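Local coordinates for protein cellulase (Xanthomonas axonopodis pv. citri, PDB 4W7W) that probably hydrolyses the beta-1,4-glucosidic bonds of cellulose as a family 5 glycoside hydrolase, and binds cello-oligosaccharides along a cleft, at residues G262-A268 / W293-W299; A220-H224 / F251-L255; K23-L29 / M63-P69; V147-M152 / N181-P186. All blocks are in the same frame, centred on the assembly; numbering follows the deposited sequence.

Contact 1 (G262-A268 / W293-W299). With BGC (beta-D-glucopyranose), chain B.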
# COMPACT_ATOMS: atom_id res chain seq x y z
N GLY A 262 9.49 -3.81 -7.50
CA GLY A 262 8.90 -2.75 -6.70
C GLY A 262 7.44 -2.53 -6.98
O GLY A 262 6.92 -2.89 -8.04
N PHE A 263 6.79 -1.88 -6.03
CA PHE A 263 5.38 -1.56 -6.15
C PHE A 263 5.14 -0.21 -5.54
O PHE A 263 5.55 0.02 -4.40
CB PHE A 263 4.55 -2.64 -5.42
CG PHE A 263 3.10 -2.61 -5.77
CD1 PHE A 263 2.26 -1.63 -5.28
CD2 PHE A 263 2.57 -3.57 -6.64
CE1 PHE A 263 0.92 -1.55 -5.68
CE2 PHE A 263 1.24 -3.52 -7.01
CZ PHE A 263 0.43 -2.49 -6.56
N LEU A 264 4.49 0.71 -6.27
CA LEU A 264 4.24 2.05 -5.75
C LEU A 264 2.89 2.02 -5.06
O LEU A 264 1.84 2.22 -5.67
CB LEU A 264 4.31 3.09 -6.87
CG LEU A 264 4.50 4.53 -6.39
CD1 LEU A 264 5.82 4.77 -5.66
CD2 LEU A 264 4.38 5.49 -7.58
N GLY A 265 2.92 1.73 -3.76
CA GLY A 265 1.67 1.46 -3.03
C GLY A 265 0.80 2.67 -2.78
O GLY A 265 -0.42 2.53 -2.60
N GLU A 266 1.42 3.86 -2.76
CA GLU A 266 0.70 5.11 -2.72
C GLU A 266 1.48 6.15 -3.50
O GLU A 266 2.71 6.22 -3.40
CB GLU A 266 0.51 5.68 -1.32
CG GLU A 266 -0.31 4.82 -0.39
CD GLU A 266 -0.56 5.46 0.96
OE1 GLU A 266 -0.34 6.69 1.12
OE2 GLU A 266 -0.97 4.71 1.87
N PHE A 267 0.74 6.99 -4.19
CA PHE A 267 1.24 8.20 -4.84
C PHE A 267 -0.00 8.99 -5.19
O PHE A 267 -1.09 8.44 -5.28
CB PHE A 267 2.09 7.91 -6.09
CG PHE A 267 1.32 7.35 -7.29
CD1 PHE A 267 0.73 6.10 -7.23
CD2 PHE A 267 1.21 8.07 -8.45
CE1 PHE A 267 0.04 5.59 -8.32
CE2 PHE A 267 0.55 7.56 -9.54
CZ PHE A 267 -0.05 6.32 -9.49
N ALA A 268 0.16 10.29 -5.39
CA ALA A 268 -0.95 11.16 -5.76
C ALA A 268 -0.39 12.45 -6.27
O ALA A 268 0.72 12.85 -5.89
CB ALA A 268 -1.86 11.44 -4.58
N TRP A 293 9.38 -2.41 -12.05
CA TRP A 293 8.11 -1.98 -11.46
C TRP A 293 7.01 -2.96 -11.77
O TRP A 293 6.66 -3.16 -12.93
CB TRP A 293 7.72 -0.60 -11.97
CG TRP A 293 8.54 0.48 -11.35
CD1 TRP A 293 9.64 1.09 -11.89
CD2 TRP A 293 8.38 1.04 -10.04
NE1 TRP A 293 10.15 2.00 -11.02
CE2 TRP A 293 9.40 1.99 -9.87
CE3 TRP A 293 7.47 0.83 -9.00
CZ2 TRP A 293 9.53 2.74 -8.71
CZ3 TRP A 293 7.60 1.55 -7.83
CH2 TRP A 293 8.64 2.50 -7.70
N LEU A 294 6.45 -3.56 -10.72
CA LEU A 294 5.28 -4.44 -10.87
C LEU A 294 3.99 -3.66 -11.05
O LEU A 294 3.04 -4.18 -11.64
CB LEU A 294 5.07 -5.30 -9.67
CG LEU A 294 5.99 -6.48 -9.52
CD1 LEU A 294 5.61 -7.25 -8.25
CD2 LEU A 294 5.91 -7.40 -10.73
N GLY A 295 3.93 -2.46 -10.48
CA GLY A 295 2.71 -1.69 -10.59
C GLY A 295 2.59 -0.65 -9.52
O GLY A 295 3.57 -0.32 -8.83
N TRP A 296 1.37 -0.13 -9.41
CA TRP A 296 1.08 1.00 -8.58
C TRP A 296 -0.38 1.03 -8.21
O TRP A 296 -1.24 0.51 -8.91
CB TRP A 296 1.45 2.33 -9.28
CG TRP A 296 0.96 2.55 -10.68
CD1 TRP A 296 1.77 2.50 -11.77
CD2 TRP A 296 -0.35 2.93 -11.16
NE1 TRP A 296 1.06 2.80 -12.90
CE2 TRP A 296 -0.24 3.09 -12.55
CE3 TRP A 296 -1.59 3.19 -10.55
CZ2 TRP A 296 -1.33 3.45 -13.35
CZ3 TRP A 296 -2.67 3.56 -11.36
CH2 TRP A 296 -2.53 3.68 -12.74
N THR A 297 -0.64 1.69 -7.08
CA THR A 297 -2.00 2.00 -6.64
C THR A 297 -2.05 3.45 -6.16
O THR A 297 -1.38 3.84 -5.22
CB THR A 297 -2.52 1.04 -5.54
OG1 THR A 297 -1.53 0.80 -4.53
CG2 THR A 297 -2.91 -0.30 -6.12
N TRP A 298 -2.89 4.22 -6.84
CA TRP A 298 -3.11 5.64 -6.54
C TRP A 298 -3.78 5.82 -5.18
O TRP A 298 -4.66 5.05 -4.80
CB TRP A 298 -4.03 6.18 -7.62
CG TRP A 298 -4.54 7.57 -7.41
CD1 TRP A 298 -5.65 7.94 -6.71
CD2 TRP A 298 -3.95 8.78 -7.89
NE1 TRP A 298 -5.82 9.30 -6.76
CE2 TRP A 298 -4.78 9.84 -7.48
CE3 TRP A 298 -2.84 9.06 -8.67
CZ2 TRP A 298 -4.54 11.17 -7.85
CZ3 TRP A 298 -2.59 10.38 -9.02
CH2 TRP A 298 -3.44 11.41 -8.61
N TRP A 299 -3.40 6.88 -4.48
CA TRP A 299 -4.07 7.29 -3.25
C TRP A 299 -4.92 8.53 -3.59
O TRP A 299 -4.35 9.57 -3.86
CB TRP A 299 -3.07 7.63 -2.14
CG TRP A 299 -3.81 7.93 -0.87
CD1 TRP A 299 -4.37 9.12 -0.51
CD2 TRP A 299 -4.21 6.99 0.12
NE1 TRP A 299 -5.06 8.99 0.67
CE2 TRP A 299 -4.99 7.68 1.07
CE3 TRP A 299 -4.00 5.62 0.29
CZ2 TRP A 299 -5.53 7.05 2.19
CZ3 TRP A 299 -4.56 4.99 1.39
CH2 TRP A 299 -5.30 5.70 2.32
C2 BGC B . -5.50 11.79 4.54
C3 BGC B . -6.34 11.79 5.82
C4 BGC B . -7.11 10.49 6.03
C5 BGC B . -6.19 9.29 5.80
C6 BGC B . -6.98 7.99 5.77
C1 BGC B . -4.65 10.53 4.47
O1 BGC B . -3.94 10.45 3.22
O2 BGC B . -4.67 12.95 4.49
O3 BGC B . -7.23 12.91 5.79
O4 BGC B . -7.57 10.38 7.37
O5 BGC B . -5.51 9.41 4.56
O6 BGC B . -6.04 6.93 5.76
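F267 reaches across to the neighbouring strand and fits its ring between the indoles of W296 and W298. Its edge is directed at the face of W296, offset from the centre, with CZ 3.6 Å from W296 CE3 and the planes at 76°. W298 in turn points its own edge at the face of F267, the planes nearly perpendicular, and lends its face to A268, whose CA sits over the six-membered ring. Flat, bulky residues suit this cluster because F267 and W298 each offer a face to one neighbour and an edge to another. Further back, F263 lies with its ring centre beneath G295 O, while its CE1 meets T297 OG1 at the edge, 3.6 Å away. The G295 backbone passes over this ring in a conformation that would jam a CB against the preceding carbonyl O, and glycine avoids this. The T297 hydroxyl donates to G265 O (OG1 to O 2.8 Å), coming from above the carbonyl plane. At the C-terminal end of the strands E266 and W299 lie side by side: E266 OE2 is 3.5 Å from W299 CE3, and carboxylate and indole planes differ by 28°. Y226 and R67 hold the carboxylate. W299, with its CG anti to the backbone N (chi1 -175°), brings NE1 to 3.1 Å from O1 of the bound glucose. Two parallel strands thus meet in a TIM barrel whose C-terminal rim carries the glycan site.

Contact 2 (A220-H224 / F251-L255)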
# COMPACT_ATOMS: atom_id res chain seq x y z
N ALA A 220 7.96 -8.21 -3.36
CA ALA A 220 8.27 -6.93 -3.99
C ALA A 220 8.38 -5.88 -2.91
O ALA A 220 7.76 -6.00 -1.86
CB ALA A 220 7.21 -6.54 -5.03
N PHE A 221 9.17 -4.85 -3.19
CA PHE A 221 9.38 -3.77 -2.24
C PHE A 221 8.39 -2.66 -2.53
O PHE A 221 8.32 -2.13 -3.65
CB PHE A 221 10.83 -3.31 -2.29
CG PHE A 221 11.74 -4.34 -1.70
CD1 PHE A 221 11.96 -4.38 -0.34
CD2 PHE A 221 12.24 -5.37 -2.48
CE1 PHE A 221 12.71 -5.39 0.23
CE2 PHE A 221 13.00 -6.39 -1.92
CZ PHE A 221 13.23 -6.38 -0.56
N GLU A 222 7.62 -2.31 -1.50
CA GLU A 222 6.63 -1.25 -1.59
C GLU A 222 7.23 0.08 -1.19
O GLU A 222 7.73 0.20 -0.08
CB GLU A 222 5.45 -1.59 -0.66
CG GLU A 222 4.37 -0.52 -0.67
CD GLU A 222 3.19 -0.86 0.20
OE1 GLU A 222 2.94 -2.07 0.41
OE2 GLU A 222 2.50 0.09 0.66
N ALA A 223 7.14 1.05 -2.10
CA ALA A 223 7.54 2.42 -1.83
C ALA A 223 6.33 3.32 -2.05
O ALA A 223 5.40 2.95 -2.78
CB ALA A 223 8.70 2.85 -2.71
N HIS A 224 6.34 4.47 -1.39
CA HIS A 224 5.33 5.51 -1.59
C HIS A 224 6.02 6.76 -2.07
O HIS A 224 7.18 6.99 -1.74
CB HIS A 224 4.59 5.84 -0.29
CG HIS A 224 3.78 4.69 0.23
ND1 HIS A 224 2.98 4.79 1.35
CD2 HIS A 224 3.64 3.42 -0.23
CE1 HIS A 224 2.41 3.62 1.56
NE2 HIS A 224 2.78 2.78 0.62
N PHE A 251 15.51 4.44 -6.14
CA PHE A 251 14.81 3.22 -5.77
C PHE A 251 14.76 2.25 -6.94
O PHE A 251 15.02 1.05 -6.77
CB PHE A 251 13.42 3.58 -5.25
CG PHE A 251 12.57 2.39 -4.89
CD1 PHE A 251 12.84 1.62 -3.78
CD2 PHE A 251 11.48 2.05 -5.68
CE1 PHE A 251 12.02 0.55 -3.46
CE2 PHE A 251 10.67 0.98 -5.36
CZ PHE A 251 10.94 0.24 -4.24
N THR A 252 14.43 2.76 -8.13
CA THR A 252 14.38 1.92 -9.32
C THR A 252 15.74 1.26 -9.57
O THR A 252 15.83 0.06 -9.85
CB THR A 252 13.95 2.76 -10.53
OG1 THR A 252 12.64 3.28 -10.29
CG2 THR A 252 13.93 1.97 -11.81
N SER A 253 16.81 2.04 -9.42
CA SER A 253 18.14 1.47 -9.62
C SER A 253 18.44 0.39 -8.58
O SER A 253 19.01 -0.64 -8.90
CB SER A 253 19.22 2.55 -9.57
OG SER A 253 20.46 2.05 -10.04
N TRP A 254 18.06 0.65 -7.32
CA TRP A 254 18.28 -0.33 -6.26
C TRP A 254 17.57 -1.64 -6.58
O TRP A 254 18.13 -2.72 -6.38
CB TRP A 254 17.80 0.25 -4.93
CG TRP A 254 17.99 -0.68 -3.79
CD1 TRP A 254 19.13 -0.85 -3.06
CD2 TRP A 254 17.02 -1.59 -3.24
NE1 TRP A 254 18.92 -1.80 -2.09
CE2 TRP A 254 17.63 -2.26 -2.17
CE3 TRP A 254 15.69 -1.90 -3.54
CZ2 TRP A 254 16.97 -3.22 -1.41
CZ3 TRP A 254 15.04 -2.84 -2.78
CH2 TRP A 254 15.67 -3.48 -1.72
N LEU A 255 16.33 -1.56 -7.07
CA LEU A 255 15.63 -2.77 -7.47
C LEU A 255 16.43 -3.53 -8.52
O LEU A 255 16.64 -4.74 -8.42
CB LEU A 255 14.25 -2.43 -8.05
CG LEU A 255 13.25 -1.79 -7.11
CD1 LEU A 255 12.05 -1.31 -7.92
CD2 LEU A 255 12.83 -2.75 -6.01
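The strand segment bearing F221 and A223 runs almost exactly antiparallel to the helix segment bearing F251 and W254, at 173°, with the two short axes 10.9 Å apart, so the gap is filled mainly by side chains. W254 drives the far edge of its indole into the face of the F221 ring: CH2 lies over the ring centre, CZ3 is 3.8 Å from F221 CG, and the planes stand at 88°, a T-shaped pair. An extended chi1 (-180°) carries the indole out from the helix to reach that face. Two residues further on, the small side chain of A223 lets F251 come close to the strand. A223 CB sits over the F251 ring, 3.9 Å from its centroid, as a CH-pi contact, and the ring edge meets the backbone at F221 O, 3.6 Å from CZ. L255 CG lies over the opposite face of F251, so this ring is held between a methyl of the strand and a leucine of its own helix. No hydrogen bond joins the two segments. On the other side of the strand E222 points away from the helix, and its OE2 accepts from H224 NE2 (2.7 Å). Helix 243-258 thus covers the outside of strand 219-226; W196 packs edge-to-face on both F251 and W254, F251 also meets W293 of strand 293-301, and E210 receives the W254 indole N-H.

Contact 3 (K23-L29 / M63-P69)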
# COMPACT_ATOMS: atom_id res chain seq x y z
N LYS A 23 2.08 -4.91 -14.49
CA LYS A 23 1.22 -6.03 -14.11
C LYS A 23 0.01 -5.61 -13.29
O LYS A 23 -1.07 -6.12 -13.51
CB LYS A 23 2.03 -7.06 -13.34
CG LYS A 23 1.23 -8.29 -12.98
CD LYS A 23 2.09 -9.44 -12.50
CE LYS A 23 1.23 -10.66 -12.21
NZ LYS A 23 2.00 -11.81 -11.67
N TYR A 24 0.20 -4.69 -12.36
CA TYR A 24 -0.84 -4.27 -11.43
C TYR A 24 -1.01 -2.77 -11.50
O TYR A 24 -0.06 -2.02 -11.29
CB TYR A 24 -0.44 -4.61 -10.00
CG TYR A 24 -0.10 -6.05 -9.74
CD1 TYR A 24 -1.09 -7.02 -9.65
CD2 TYR A 24 1.21 -6.45 -9.54
CE1 TYR A 24 -0.80 -8.34 -9.39
CE2 TYR A 24 1.52 -7.77 -9.26
CZ TYR A 24 0.51 -8.71 -9.19
OH TYR A 24 0.79 -10.03 -8.91
N VAL A 25 -2.21 -2.32 -11.82
CA VAL A 25 -2.51 -0.89 -11.77
C VAL A 25 -3.88 -0.70 -11.13
O VAL A 25 -4.85 -1.43 -11.40
CB VAL A 25 -2.47 -0.22 -13.17
CG1 VAL A 25 -1.09 -0.29 -13.78
CG2 VAL A 25 -3.50 -0.79 -14.11
N GLY A 26 -3.98 0.28 -10.27
CA GLY A 26 -5.25 0.54 -9.62
C GLY A 26 -5.22 1.62 -8.59
O GLY A 26 -4.48 2.61 -8.69
N VAL A 27 -6.10 1.45 -7.61
CA VAL A 27 -6.35 2.47 -6.61
C VAL A 27 -6.47 1.88 -5.22
O VAL A 27 -6.80 0.71 -5.05
CB VAL A 27 -7.63 3.30 -6.92
CG1 VAL A 27 -7.56 3.99 -8.27
CG2 VAL A 27 -8.88 2.45 -6.83
N ASN A 28 -6.22 2.74 -4.24
CA ASN A 28 -6.58 2.48 -2.85
C ASN A 28 -8.07 2.78 -2.66
O ASN A 28 -8.53 3.87 -3.05
CB ASN A 28 -5.80 3.39 -1.90
CG ASN A 28 -4.38 2.95 -1.70
OD1 ASN A 28 -4.10 2.25 -0.74
ND2 ASN A 28 -3.47 3.36 -2.60
N LEU A 29 -8.82 1.85 -2.08
CA LEU A 29 -10.19 2.11 -1.65
C LEU A 29 -10.12 2.32 -0.15
O LEU A 29 -10.07 1.38 0.62
CB LEU A 29 -11.16 1.00 -2.02
CG LEU A 29 -11.39 0.84 -3.52
CD1 LEU A 29 -12.37 -0.29 -3.83
CD2 LEU A 29 -11.89 2.12 -4.16
N MET A 63 -8.57 -0.83 -14.31
CA MET A 63 -7.74 -1.10 -13.17
C MET A 63 -7.99 -2.48 -12.62
O MET A 63 -9.12 -2.85 -12.30
CB MET A 63 -7.97 -0.05 -12.15
CG MET A 63 -7.40 1.24 -12.69
SD MET A 63 -7.87 2.52 -11.58
CE MET A 63 -6.83 3.85 -12.18
N ASN A 64 -6.90 -3.23 -12.52
CA ASN A 64 -6.98 -4.62 -12.09
C ASN A 64 -6.53 -4.84 -10.67
O ASN A 64 -6.44 -5.98 -10.25
CB ASN A 64 -6.18 -5.53 -13.03
CG ASN A 64 -4.69 -5.39 -12.85
OD1 ASN A 64 -4.22 -4.45 -12.22
ND2 ASN A 64 -3.95 -6.34 -13.38
N THR A 65 -6.28 -3.77 -9.90
CA THR A 65 -5.74 -3.93 -8.55
C THR A 65 -6.38 -2.93 -7.62
O THR A 65 -6.49 -1.75 -7.93
CB THR A 65 -4.21 -3.73 -8.55
OG1 THR A 65 -3.62 -4.68 -9.44
CG2 THR A 65 -3.61 -3.97 -7.18
N ILE A 66 -6.80 -3.43 -6.46
CA ILE A 66 -7.33 -2.59 -5.39
C ILE A 66 -6.47 -2.78 -4.15
O ILE A 66 -6.25 -3.93 -3.72
CB ILE A 66 -8.77 -2.98 -5.07
CG1 ILE A 66 -9.69 -2.74 -6.27
CG2 ILE A 66 -9.26 -2.26 -3.82
CD1 ILE A 66 -9.80 -1.32 -6.75
N ARG A 67 -5.95 -1.68 -3.61
CA ARG A 67 -5.31 -1.72 -2.29
C ARG A 67 -6.37 -1.36 -1.25
O ARG A 67 -7.07 -0.36 -1.40
CB ARG A 67 -4.10 -0.78 -2.25
CG ARG A 67 -3.34 -0.80 -0.92
CD ARG A 67 -1.99 -0.14 -1.08
NE ARG A 67 -1.15 -0.11 0.11
CZ ARG A 67 -1.00 0.93 0.92
NH1 ARG A 67 -1.74 2.02 0.82
NH2 ARG A 67 -0.06 0.88 1.84
N LEU A 68 -6.49 -2.22 -0.24
CA LEU A 68 -7.53 -2.12 0.77
C LEU A 68 -6.92 -1.91 2.15
O LEU A 68 -6.53 -2.86 2.83
CB LEU A 68 -8.37 -3.39 0.77
CG LEU A 68 -9.57 -3.38 1.71
CD1 LEU A 68 -10.66 -2.46 1.18
CD2 LEU A 68 -10.11 -4.78 1.94
N PRO A 69 -6.83 -0.64 2.57
CA PRO A 69 -6.41 -0.36 3.95
C PRO A 69 -7.41 -0.91 4.96
O PRO A 69 -8.62 -0.78 4.77
CB PRO A 69 -6.44 1.18 4.00
CG PRO A 69 -6.22 1.61 2.58
CD PRO A 69 -6.97 0.59 1.78
O HOH W 1 -10.40 0.69 3.29
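The amide of N28 and the guanidinium of R67 lie side by side and point the same way, yet their planes stand 85° apart, so the amide oxygen meets the edge of the guanidinium: R67 NH1 donates to N28 OD1 (2.8 Å, 162° at the hydrogen). At the other end of the strands T65 OG1 lies at the edge of the Y24 ring, 3.5 Å from Y24 CD1, while K23 CG rests over the centre of one ring face. The first two parallel strands of the TIM barrel are joined here, as part of a beta-alpha-beta unit with helix 52-60. R67, extended from CG to NE, sends its charge into the barrel interior, where E222 and E266 pair with it; an arginine suits the place because its several N-H groups serve N28, N153 and both carboxylates. Outside, V27, I66 and L29 supply branched apolar groups to helix 52-60, with L29 CD1 3.7 Å from I66 CG2. G26, lacking a side chain, brings its CA to 3.1 Å from T65 O. Where the strands begin, the amide of N64 imitates a backbone: its ND2 gives a bond in the amide plane to K23 O (2.9 Å), and its OD1 accepts from V25 N (3.0 Å) as well as from the T65 hydroxyl. At the far end one water donates to both L29 O (2.8 Å) and P69 O (2.7 Å).

Contact 4 (V147-M152 / N181-P186)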
# COMPACT_ATOMS: atom_id res chain seq x y z
N VAL A 147 -5.10 -12.54 -3.80
CA VAL A 147 -4.73 -11.78 -2.61
C VAL A 147 -3.23 -11.53 -2.54
O VAL A 147 -2.43 -12.46 -2.73
CB VAL A 147 -5.22 -12.50 -1.34
CG1 VAL A 147 -4.77 -11.74 -0.10
CG2 VAL A 147 -6.73 -12.65 -1.36
N ILE A 148 -2.88 -10.28 -2.28
CA ILE A 148 -1.51 -9.82 -2.10
C ILE A 148 -1.39 -9.31 -0.66
O ILE A 148 -2.31 -8.65 -0.15
CB ILE A 148 -1.20 -8.69 -3.12
CG1 ILE A 148 -1.28 -9.23 -4.55
CG2 ILE A 148 0.14 -8.06 -2.84
CD1 ILE A 148 -1.32 -8.16 -5.61
N PHE A 149 -0.27 -9.64 0.00
CA PHE A 149 -0.11 -9.29 1.42
C PHE A 149 0.74 -8.01 1.55
O PHE A 149 1.94 -8.03 1.33
CB PHE A 149 0.55 -10.43 2.18
CG PHE A 149 -0.20 -11.73 2.13
CD1 PHE A 149 -1.58 -11.80 2.09
CD2 PHE A 149 0.49 -12.92 2.18
CE1 PHE A 149 -2.23 -13.03 2.09
CE2 PHE A 149 -0.16 -14.15 2.18
CZ PHE A 149 -1.52 -14.20 2.15
N GLY A 150 0.09 -6.91 1.92
CA GLY A 150 0.77 -5.63 2.16
C GLY A 150 1.15 -5.52 3.63
O GLY A 150 0.36 -5.06 4.46
N LEU A 151 2.36 -5.95 3.95
CA LEU A 151 2.75 -6.17 5.35
C LEU A 151 2.48 -5.02 6.30
O LEU A 151 2.07 -5.26 7.44
CB LEU A 151 4.23 -6.52 5.44
CG LEU A 151 4.67 -7.77 4.69
CD1 LEU A 151 6.11 -8.09 5.07
CD2 LEU A 151 3.73 -8.95 4.96
N MET A 152 2.77 -3.79 5.90
CA MET A 152 2.61 -2.68 6.82
C MET A 152 2.64 -1.36 6.10
O MET A 152 3.60 -1.06 5.39
CB MET A 152 3.76 -2.66 7.85
CG MET A 152 3.64 -1.57 8.89
SD MET A 152 2.15 -1.64 9.90
CE MET A 152 2.45 -3.16 10.81
N ASN A 181 1.55 -16.39 -1.87
CA ASN A 181 1.07 -15.11 -2.33
C ASN A 181 2.20 -14.08 -2.41
O ASN A 181 3.18 -14.16 -1.67
CB ASN A 181 0.02 -14.55 -1.37
CG ASN A 181 -1.10 -15.53 -1.07
OD1 ASN A 181 -0.86 -16.60 -0.51
ND2 ASN A 181 -2.33 -15.16 -1.39
N LEU A 182 2.04 -13.10 -3.28
CA LEU A 182 2.95 -11.97 -3.34
C LEU A 182 2.92 -11.22 -2.02
O LEU A 182 1.83 -10.93 -1.49
CB LEU A 182 2.53 -11.04 -4.49
CG LEU A 182 3.37 -9.77 -4.65
CD1 LEU A 182 4.84 -10.04 -4.97
CD2 LEU A 182 2.76 -8.90 -5.72
N ILE A 183 4.10 -10.91 -1.49
CA ILE A 183 4.26 -10.11 -0.29
C ILE A 183 4.87 -8.77 -0.72
O ILE A 183 5.91 -8.74 -1.39
CB ILE A 183 5.20 -10.79 0.74
CG1 ILE A 183 4.58 -12.08 1.24
CG2 ILE A 183 5.47 -9.84 1.89
CD1 ILE A 183 5.56 -12.93 2.03
N LEU A 184 4.23 -7.68 -0.31
CA LEU A 184 4.75 -6.33 -0.49
C LEU A 184 5.42 -5.89 0.82
O LEU A 184 4.76 -5.79 1.85
CB LEU A 184 3.66 -5.34 -0.87
CG LEU A 184 2.89 -5.69 -2.14
CD1 LEU A 184 1.87 -4.59 -2.42
CD2 LEU A 184 3.81 -5.90 -3.33
N VAL A 185 6.72 -5.63 0.74
CA VAL A 185 7.57 -5.33 1.89
C VAL A 185 7.97 -3.86 1.84
O VAL A 185 8.58 -3.43 0.88
CB VAL A 185 8.90 -6.13 1.85
CG1 VAL A 185 9.74 -5.85 3.08
CG2 VAL A 185 8.61 -7.61 1.73
N PRO A 186 7.63 -3.08 2.88
CA PRO A 186 8.05 -1.70 2.92
C PRO A 186 9.38 -1.55 3.66
O PRO A 186 9.83 -2.49 4.33
CB PRO A 186 6.94 -1.06 3.74
CG PRO A 186 6.64 -2.10 4.77
CD PRO A 186 6.80 -3.43 4.05
O HOH W 2 -0.50 -12.99 -4.65
O HOH W 3 3.57 -3.36 2.95
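N181 lays its side chain on the F149 ring at the start of two adjacent parallel strands of the TIM barrel, the fourth and fifth. Its CB sits over one face toward the rim, 3.6 Å from F149 CE2 and 3.5 Å from V147 O, and CG follows at 3.5 Å from F149 CZ. The amide then stacks over the ring, tilted by 25°, with OD1 3.6 Å from F149 CZ. At the tip ND2 turns back to the strand and donates to V147 O (3.0 Å), approaching 38° above the carbonyl plane; F141 O takes a further bond from it. The chi1 of -52° places CG beside the backbone N and over the ring. Asparagine suits this place since one flat group can stack and hydrogen-bond at once. Beyond it, F149 N to L182 O and L184 N to F149 O tie the strands together. I148 CG2 packs on L184 CG toward the barrel core, while L151 and I183 touch on the outer side, where helix 160-176 lies. A water beside the strand start donates to V147 O (2.8 Å) and accepts from L182 N (2.9 Å).

Along the chain the contacts come in the order 3, 4, 2, 1, each closing before the next opens, and all belong to one closed eight-stranded parallel barrel. Contacts 3, 4 and 1 pair the first and second, fourth and fifth, and seventh and eighth strands; contact 2 instead seats helix 243-258 on the sixth. Contact 1 lies about 8 Å from contact 3, centre to centre, where strand 293-301 meets strand 24-29 and shuts the barrel, and about 10 Å from contact 2 through neighbouring strands. Contacts 2 and 3 are about 18 Å apart, yet the E222–R67 salt bridge crosses the interior between them, tying opposed parts of the barrel beneath the glycan-binding rim.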